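Local coordinates for UDP-D-quinovosamine 4-dehydrogenase (Vibrio fischeri, PDB 3NKL), which is probably an oxidoreductase and lyase acting on nucleotide sugars in polysaccharide synthesis, represented here by its Rossmann-like CoA-binding-type domain, at residues F34-D38 and R39-K43; V117-D120 and D121-G124. All coordinates share one frame; numbering follows the deposited sequence.

Interaction 1 of 2, residues F34-D38 and R39-K43; sequences FIDDD and RKKHK. With SO4 (sulfate ion), chain J.
Asp-38 and Lys-41 are joined through the backbone where the chain leaves strand 29-35 and enters a single 3-10 turn, residues 39-41: Lys-41 N donates to Asp-38 O at 2.7 Å, arriving from above the carbonyl plane. The side chain of Asp-38 also bonds to the backbone of this turn. With CG anti to the backbone N (chi1 -174°), its OD1 reaches Lys-40 N at 2.8 Å, a bent bond (135° at the hydrogen) made well out of the carboxylate plane. Two residues earlier Asp-36 makes a similar bond, OD2 accepting from Asp-38 N at 2.8 Å through its anti lone pair, which makes an Asx turn. This loop follows the second strand of a Rossmann-like sheet and faces the glycine-rich turn after strand 5-10: Asp-36 OD1 takes the amide of Ala-12, and Lys-41 NZ gives to Ala-12 O and to Ser-75 OG of the second subunit. Lys-41 runs extended past Asp-36, its CD 4.1 Å from Asp-36 CG. The two charges stay apart, Asp-36 OD1 lying 4.4 Å from Lys-41 NZ, and a water bridges them. On the far side of the turn, His-42 NE2 and Lys-43 NZ converge on O1 of a sulfate, each at 3.1 Å, with O1 in the plane of the imidazole. Arg-53 N holds His-42 ND1, and Tyr-56 OH shares the sulfate.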
loop_
_atom_site.group_PDB
_atom_site.type_symbol
_atom_site.label_atom_id
_atom_site.label_comp_id
_atom_site.label_asym_id
_atom_site.label_seq_id
_atom_site.Cartn_x
_atom_site.Cartn_y
_atom_site.Cartn_z
ATOM N N PHE B 34 5.637 -1.828 13.149
ATOM C CA PHE B 34 5.478 -1.089 11.911
ATOM C C PHE B 34 5.314 0.391 12.207
ATOM O O PHE B 34 4.786 0.769 13.248
ATOM C CB PHE B 34 4.196 -1.520 11.166
ATOM C CG PHE B 34 4.245 -2.909 10.610
ATOM C CD1 PHE B 34 3.670 -3.967 11.297
ATOM C CD2 PHE B 34 4.848 -3.157 9.384
ATOM C CE1 PHE B 34 3.698 -5.245 10.768
ATOM C CE2 PHE B 34 4.884 -4.434 8.849
ATOM C CZ PHE B 34 4.308 -5.475 9.533
ATOM N N ILE B 35 5.740 1.222 11.269
ATOM C CA ILE B 35 5.364 2.624 11.253
ATOM C C ILE B 35 4.470 2.835 10.024
ATOM O O ILE B 35 4.758 2.297 8.953
ATOM C CB ILE B 35 6.599 3.528 11.138
ATOM C CG1 ILE B 35 7.535 3.297 12.328
ATOM C CG2 ILE B 35 6.191 5.008 11.089
ATOM C CD1 ILE B 35 6.989 3.860 13.637
ATOM N N ASP B 36 3.384 3.587 10.178
ATOM C CA ASP B 36 2.508 3.911 9.035
ATOM C C ASP B 36 1.889 5.303 9.184
ATOM O O ASP B 36 1.427 5.665 10.268
ATOM C CB ASP B 36 1.404 2.861 8.888
ATOM C CG ASP B 36 0.749 2.891 7.495
ATOM O OD1 ASP B 36 1.047 1.999 6.674
ATOM O OD2 ASP B 36 -0.052 3.811 7.224
ATOM N N ASP B 37 1.890 6.071 8.094
ATOM C CA ASP B 37 1.368 7.436 8.081
ATOM C C ASP B 37 -0.146 7.469 8.289
ATOM O O ASP B 37 -0.711 8.519 8.570
ATOM C CB ASP B 37 1.684 8.125 6.744
ATOM C CG ASP B 37 3.175 8.341 6.523
ATOM O OD1 ASP B 37 3.900 8.588 7.509
ATOM O OD2 ASP B 37 3.626 8.282 5.354
ATOM N N ASP B 38 -0.806 6.325 8.140
ATOM C CA ASP B 38 -2.275 6.279 8.232
ATOM C C ASP B 38 -2.739 6.239 9.692
ATOM O O ASP B 38 -2.720 5.195 10.338
ATOM C CB ASP B 38 -2.821 5.080 7.438
ATOM C CG ASP B 38 -4.354 5.041 7.373
ATOM O OD1 ASP B 38 -5.032 5.732 8.167
ATOM O OD2 ASP B 38 -4.877 4.292 6.521
ATOM N N ARG B 39 -3.145 7.390 10.208
ATOM C CA ARG B 39 -3.634 7.482 11.581
ATOM C C ARG B 39 -4.702 6.444 11.909
ATOM O O ARG B 39 -4.827 6.020 13.058
ATOM C CB ARG B 39 -4.179 8.879 11.855
ATOM C CG ARG B 39 -3.105 9.936 11.940
ATOM C CD ARG B 39 -3.711 11.322 12.038
ATOM N NE ARG B 39 -2.687 12.347 12.200
ATOM C CZ ARG B 39 -2.945 13.647 12.270
ATOM N NH1 ARG B 39 -4.197 14.079 12.191
ATOM N NH2 ARG B 39 -1.952 14.515 12.419
ATOM N N LYS B 40 -5.476 6.037 10.907
ATOM C CA LYS B 40 -6.490 5.006 11.119
ATOM C C LYS B 40 -5.867 3.691 11.594
ATOM O O LYS B 40 -6.538 2.869 12.223
ATOM C CB LYS B 40 -7.304 4.768 9.843
ATOM C CG LYS B 40 -8.160 5.958 9.412
ATOM C CD LYS B 40 -8.865 5.689 8.088
ATOM C CE LYS B 40 -9.679 6.896 7.638
ATOM N NZ LYS B 40 -10.323 6.682 6.309
ATOM N N LYS B 41 -4.584 3.499 11.290
ATOM C CA LYS B 41 -3.885 2.268 11.651
ATOM C C LYS B 41 -3.107 2.371 12.967
ATOM O O LYS B 41 -2.542 1.381 13.440
ATOM C CB LYS B 41 -2.933 1.840 10.520
ATOM C CG LYS B 41 -3.643 1.498 9.216
ATOM C CD LYS B 41 -2.694 0.847 8.209
ATOM C CE LYS B 41 -3.461 0.437 6.955
ATOM N NZ LYS B 41 -2.644 -0.366 6.003
ATOM N N HIS B 42 -3.060 3.564 13.550
ATOM C CA HIS B 42 -2.256 3.763 14.745
ATOM C C HIS B 42 -2.708 2.840 15.867
ATOM O O HIS B 42 -3.895 2.742 16.181
ATOM C CB HIS B 42 -2.277 5.220 15.199
ATOM C CG HIS B 42 -1.468 5.477 16.434
ATOM N ND1 HIS B 42 -0.100 5.316 16.478
ATOM C CD2 HIS B 42 -1.835 5.889 17.672
ATOM C CE1 HIS B 42 0.341 5.615 17.687
ATOM N NE2 HIS B 42 -0.693 5.967 18.431
ATOM N N LYS B 43 -1.739 2.146 16.442
ATOM C CA LYS B 43 -1.969 1.191 17.513
ATOM C C LYS B 43 -2.880 0.013 17.163
ATOM O O LYS B 43 -3.367 -0.665 18.058
ATOM C CB LYS B 43 -2.421 1.908 18.786
ATOM C CG LYS B 43 -1.265 2.640 19.469
ATOM C CD LYS B 43 -1.709 3.434 20.699
ATOM C CE LYS B 43 -0.502 3.842 21.536
ATOM N NZ LYS B 43 -0.824 4.881 22.551
HETATM S S SO4 J . -1.322 8.971 20.763
HETATM O O1 SO4 J . -1.247 7.545 21.076
HETATM O O2 SO4 J . -2.381 9.562 21.575
HETATM O O3 SO4 J . -0.057 9.646 21.058
HETATM O O4 SO4 J . -1.635 9.144 19.347
HETATM O O HOH W 1 -1.248 1.671 4.966
#

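Interaction 2 of 2, residues V117-D120 and D121-G124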
loop_
_atom_site.group_PDB
_atom_site.type_symbol
_atom_site.label_atom_id
_atom_site.label_comp_id
_atom_site.label_asym_id
_atom_site.label_seq_id
_atom_site.Cartn_x
_atom_site.Cartn_y
_atom_site.Cartn_z
ATOM N N VAL B 117 19.417 3.152 0.834
ATOM C CA VAL B 117 18.968 4.328 0.080
ATOM C C VAL B 117 20.169 5.163 -0.384
ATOM O O VAL B 117 21.236 5.105 0.229
ATOM C CB VAL B 117 17.963 5.211 0.849
ATOM C CG1 VAL B 117 16.728 4.382 1.219
ATOM C CG2 VAL B 117 18.614 5.835 2.063
ATOM N N SER B 118 20.025 5.927 -1.465
ATOM C CA SER B 118 21.181 6.727 -1.915
ATOM C C SER B 118 21.552 7.777 -0.876
ATOM O O SER B 118 20.692 8.255 -0.126
ATOM C CB SER B 118 20.932 7.389 -3.277
ATOM O OG SER B 118 19.900 8.360 -3.201
ATOM N N ILE B 119 22.837 8.121 -0.828
ATOM C CA ILE B 119 23.315 9.205 0.016
ATOM C C ILE B 119 22.667 10.534 -0.395
ATOM O O ILE B 119 22.415 11.390 0.450
ATOM C CB ILE B 119 24.835 9.348 -0.078
ATOM C CG1 ILE B 119 25.331 10.369 0.936
ATOM C CG2 ILE B 119 25.257 9.742 -1.500
ATOM C CD1 ILE B 119 25.429 9.812 2.323
ATOM N N ASP B 120 22.409 10.700 -1.690
ATOM C CA ASP B 120 21.683 11.869 -2.174
ATOM C C ASP B 120 20.317 11.967 -1.501
ATOM O O ASP B 120 19.941 13.025 -0.997
ATOM C CB ASP B 120 21.498 11.809 -3.689
ATOM C CG ASP B 120 22.766 12.165 -4.446
ATOM O OD1 ASP B 120 23.643 12.847 -3.871
ATOM O OD2 ASP B 120 22.878 11.766 -5.624
ATOM N N ASP B 121 19.576 10.860 -1.496
ATOM C CA ASP B 121 18.249 10.842 -0.885
ATOM C C ASP B 121 18.363 10.961 0.628
ATOM O O ASP B 121 17.577 11.664 1.263
ATOM C CB ASP B 121 17.501 9.561 -1.231
ATOM C CG ASP B 121 16.912 9.596 -2.636
ATOM O OD1 ASP B 121 16.312 8.590 -3.074
ATOM O OD2 ASP B 121 17.052 10.647 -3.295
ATOM N N LEU B 122 19.335 10.258 1.206
ATOM C CA LEU B 122 19.528 10.290 2.653
ATOM C C LEU B 122 19.730 11.712 3.156
ATOM O O LEU B 122 19.231 12.090 4.219
ATOM C CB LEU B 122 20.784 9.485 3.022
ATOM C CG LEU B 122 20.955 9.061 4.484
ATOM C CD1 LEU B 122 19.858 8.044 4.899
ATOM C CD2 LEU B 122 22.335 8.451 4.640
ATOM N N LEU B 123 20.524 12.484 2.420
ATOM C CA LEU B 123 20.973 13.781 2.905
ATOM C C LEU B 123 20.165 14.933 2.299
ATOM O O LEU B 123 20.286 16.077 2.724
ATOM C CB LEU B 123 22.484 13.983 2.636
ATOM C CG LEU B 123 23.429 12.950 3.282
ATOM C CD1 LEU B 123 24.881 13.320 3.032
ATOM C CD2 LEU B 123 23.180 12.822 4.781
ATOM N N GLY B 124 19.335 14.622 1.313
ATOM C CA GLY B 124 18.544 15.648 0.664
ATOM C C GLY B 124 19.491 16.603 -0.027
ATOM O O GLY B 124 19.508 17.799 0.271
HETATM O O HOH W 2 17.165 6.106 -2.649
#
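Ser-118 and Asp-121 meet at the start of the short helix 119-123. From CB, which lies 4.1 Å from Asp-121 N, the Ser-118 side chain turns to place OG between its own backbone N and carbonyl carbon (chi1 66°). There OG accepts from Asp-121 N at 3.0 Å with a fairly straight N-H (156°), and it also sits against the side chain of that residue, 3.3 Å from Asp-121 CG. A water links the two residues a second time, accepting from Ser-118 N and donating to Asp-121 OD1 at 2.7 Å. Ser-118 is thus the N-cap, its hydroxyl serving an amide of the first turn, while its carbonyl O takes Leu-122 N as the helix gets under way. Apolar contacts hold the flank: Leu-122 sends CD1 back to Val-117 CG2 at 3.8 Å, the two side chains crossing at about a right angle, while Leu-122 CD2 lies 4.1 Å from Ile-119 CD1. Ile-119 CD1 packs more closely on Leu-123 CD1, at 3.6 Å. Helix 78-89 lies beside this turn, with Ile-85 touching Val-117 and Asp-121, and Ala-89 touching Leu-122. Gly-124 leaves the helix with positive phi (64°), its N giving a weak bond to Asp-120 O.

In the fold
From the N terminus, the chain forms strand 5-10 and helix 14-25 before strand 29-35 delivers it to interaction 1, which closes a tight turn just ahead of strands 45-46 and 49-52. Strands 68-71 and 94-97 then extend the sheet, with helices 57-64 and 78-89 leading into them. Interaction 2 comes last, turning the chain out of edge strand 115-116 into helix 119-123. The two are in series, neither nesting nor crossing, and their centres lie about 25 Å apart. Residues 34-43 tie strand 29-35 to the glycine-rich turn and the second subunit, whereas residues 117-124 join the end of the sheet to helix 78-89, Val-117 being backbone-bonded to Val-95 of strand 94-97.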